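Local coordinates for protein GphF Dehydratase 1 (PDB 6MBF) that probably dehydrates polyketide intermediates as a polyketide synthase dehydratase domain, and is linked to olefin rearrangement in gephyronic acid biosynthesis, at residues A[196-199]-A[200-204]. Residues are numbered along the deposited sequence; the frame is centred on the assembly and turned at random.
Sequences YELH and PALLD
H199 caps the helix that starts at P200: its ND1 takes the backbone N-H of A201 at 3.0 Å, in a bond of 158° that arrives somewhat tilted from the imidazole plane. With CG swung anti to the backbone N (chi1 -158°), the ring turns back over the first turn, and CE1 lies against the CB of A201. The other ring nitrogen, NE2, is hydrogen-bonded to E192 OE1, which leaves ND1 as the acceptor and pins the ring at both nitrogens. Replaced by alanine, this position would lose the imidazole, and the N-H of A201 and the carboxylate of E192 would probably both be left without this mate.

The backbone carbonyl of H199 serves the next amides: L203 N reaches H199 O at 3.1 Å and 166°, while L202 N makes a weak, bent bond to the same oxygen. P200, having no N-H to offer, suits the first position of the helix; its own carbonyl receives D204 N. CD of P200 sits over one face of the Y196 ring, 3.7 Å from its centroid, a CH-pi contact. Apolar packing comes from L198, whose two methyls part: CD1 to L202 CD2 at 3.9 Å and CD2 to L203 CB at 4.0 Å. OD1 of D204 is hydrogen-bonded to the hydroxyl of Y162 and OD2 to NE2 of Q208.

The HPALLD sequence, with its histidine as N-cap and its aspartate in the first helical turn, matches the signature of the second hotdog half of polyketide synthase dehydratases; in relatives that aspartate is an active-site residue.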
ATOM      1  N   TYR A 196      -4.112 -12.270   1.707  1.00 17.54           N
ATOM      2  CA  TYR A 196      -3.127 -11.209   1.867  1.00 16.09           C
ATOM      3  C   TYR A 196      -2.675 -11.115   3.317  1.00 14.14           C
ATOM      4  O   TYR A 196      -3.436 -11.409   4.246  1.00 17.16           O
ATOM      5  CB  TYR A 196      -3.695  -9.837   1.452  1.00 18.26           C
ATOM      6  CG  TYR A 196      -4.065  -9.715  -0.007  1.00 16.72           C
ATOM      7  CD1 TYR A 196      -3.098  -9.483  -0.979  1.00 17.96           C
ATOM      8  CD2 TYR A 196      -5.389  -9.824  -0.414  1.00 18.03           C
ATOM      9  CE1 TYR A 196      -3.448  -9.365  -2.332  1.00 18.53           C
ATOM     10  CE2 TYR A 196      -5.748  -9.705  -1.746  1.00 17.56           C
ATOM     11  CZ  TYR A 196      -4.775  -9.475  -2.704  1.00 21.54           C
ATOM     12  OH  TYR A 196      -5.129  -9.358  -4.032  1.00 18.46           O
ATOM     13  N   GLU A 197      -1.440 -10.657   3.519  1.00 14.20           N
ATOM     14  CA  GLU A 197      -1.044 -10.303   4.872  1.00 14.87           C
ATOM     15  C   GLU A 197      -1.840  -9.098   5.352  1.00 17.71           C
ATOM     16  O   GLU A 197      -2.468  -9.138   6.415  1.00 19.44           O
ATOM     17  CB  GLU A 197       0.458 -10.038   4.938  1.00 17.48           C
ATOM     18  CG  GLU A 197       1.302 -11.108   4.224  1.00 16.39           C
ATOM     19  CD  GLU A 197       1.215 -12.484   4.896  1.00 20.89           C
ATOM     20  OE1 GLU A 197       1.640 -13.486   4.283  1.00 25.03           O
ATOM     21  OE2 GLU A 197       0.711 -12.573   6.027  1.00 22.41           O
ATOM     22  N   LEU A 198      -1.839  -8.022   4.565  1.00 15.90           N
ATOM     23  CA  LEU A 198      -2.704  -6.865   4.800  1.00 12.96           C
ATOM     24  C   LEU A 198      -3.284  -6.458   3.456  1.00 13.09           C
ATOM     25  O   LEU A 198      -2.542  -6.033   2.564  1.00 16.91           O
ATOM     26  CB  LEU A 198      -1.930  -5.712   5.430  1.00 14.70           C
ATOM     27  CG  LEU A 198      -2.778  -4.490   5.768  1.00 19.92           C
ATOM     28  CD1 LEU A 198      -3.838  -4.836   6.809  1.00 20.90           C
ATOM     29  CD2 LEU A 198      -1.899  -3.374   6.255  1.00 18.69           C
ATOM     30  N   HIS A 199      -4.599  -6.594   3.301  1.00 15.76           N
ATOM     31  CA  HIS A 199      -5.203  -6.373   1.998  1.00 16.09           C
ATOM     32  C   HIS A 199      -4.804  -5.002   1.446  1.00 14.61           C
ATOM     33  O   HIS A 199      -4.968  -3.987   2.140  1.00 13.80           O
ATOM     34  CB  HIS A 199      -6.728  -6.484   2.077  1.00 15.68           C
ATOM     35  CG  HIS A 199      -7.364  -6.777   0.757  1.00 20.10           C
ATOM     36  ND1 HIS A 199      -7.181  -5.973  -0.347  1.00 19.25           N
ATOM     37  CD2 HIS A 199      -8.159  -7.797   0.355  1.00 19.69           C
ATOM     38  CE1 HIS A 199      -7.835  -6.486  -1.374  1.00 19.62           C
ATOM     39  NE2 HIS A 199      -8.432  -7.596  -0.977  1.00 20.49           N
ATOM     40  N   PRO A 200      -4.247  -4.935   0.236  1.00 13.70           N
ATOM     41  CA  PRO A 200      -3.930  -3.622  -0.356  1.00 15.80           C
ATOM     42  C   PRO A 200      -5.090  -2.648  -0.326  1.00 12.94           C
ATOM     43  O   PRO A 200      -4.866  -1.448  -0.126  1.00 15.69           O
ATOM     44  CB  PRO A 200      -3.526  -3.985  -1.790  1.00 14.90           C
ATOM     45  CG  PRO A 200      -2.942  -5.371  -1.656  1.00 20.88           C
ATOM     46  CD  PRO A 200      -3.763  -6.052  -0.597  1.00 15.43           C
ATOM     47  N   ALA A 201      -6.324  -3.130  -0.505  1.00 15.21           N
ATOM     48  CA  ALA A 201      -7.475  -2.230  -0.481  1.00 17.16           C
ATOM     49  C   ALA A 201      -7.633  -1.577   0.883  1.00 15.91           C
ATOM     50  O   ALA A 201      -8.027  -0.407   0.979  1.00 16.82           O
ATOM     51  CB  ALA A 201      -8.752  -2.985  -0.853  1.00 13.52           C
ATOM     52  N   LEU A 202      -7.357  -2.326   1.953  1.00 14.39           N
ATOM     53  CA  LEU A 202      -7.488  -1.763   3.292  1.00 13.39           C
ATOM     54  C   LEU A 202      -6.399  -0.727   3.567  1.00 14.32           C
ATOM     55  O   LEU A 202      -6.682   0.373   4.051  1.00 13.97           O
ATOM     56  CB  LEU A 202      -7.468  -2.887   4.331  1.00 13.19           C
ATOM     57  CG  LEU A 202      -7.812  -2.490   5.774  1.00 16.91           C
ATOM     58  CD1 LEU A 202      -8.460  -3.651   6.489  1.00 21.75           C
ATOM     59  CD2 LEU A 202      -6.565  -2.066   6.526  1.00 27.24           C
ATOM     60  N   LEU A 203      -5.140  -1.050   3.260  1.00 13.49           N
ATOM     61  CA  LEU A 203      -4.088  -0.070   3.507  1.00 14.74           C
ATOM     62  C   LEU A 203      -4.240   1.150   2.604  1.00 14.16           C
ATOM     63  O   LEU A 203      -4.039   2.280   3.059  1.00 13.25           O
ATOM     64  CB  LEU A 203      -2.710  -0.712   3.343  1.00 15.16           C
ATOM     65  CG  LEU A 203      -1.554   0.205   3.743  1.00 13.37           C
ATOM     66  CD1 LEU A 203      -1.668   0.638   5.207  1.00 13.62           C
ATOM     67  CD2 LEU A 203      -0.205  -0.481   3.464  1.00 14.65           C
ATOM     68  N   ASP A 204      -4.638   0.952   1.340  1.00 12.84           N
ATOM     69  CA  ASP A 204      -4.929   2.098   0.478  1.00 14.48           C
ATOM     70  C   ASP A 204      -6.011   2.989   1.075  1.00 15.37           C
ATOM     71  O   ASP A 204      -5.916   4.219   0.996  1.00 12.77           O
ATOM     72  CB  ASP A 204      -5.351   1.638  -0.917  1.00 14.70           C
ATOM     73  CG  ASP A 204      -5.862   2.786  -1.767  1.00 16.77           C
ATOM     74  OD1 ASP A 204      -5.033   3.586  -2.251  1.00 15.14           O
ATOM     75  OD2 ASP A 204      -7.097   2.889  -1.933  1.00 15.91           O
TER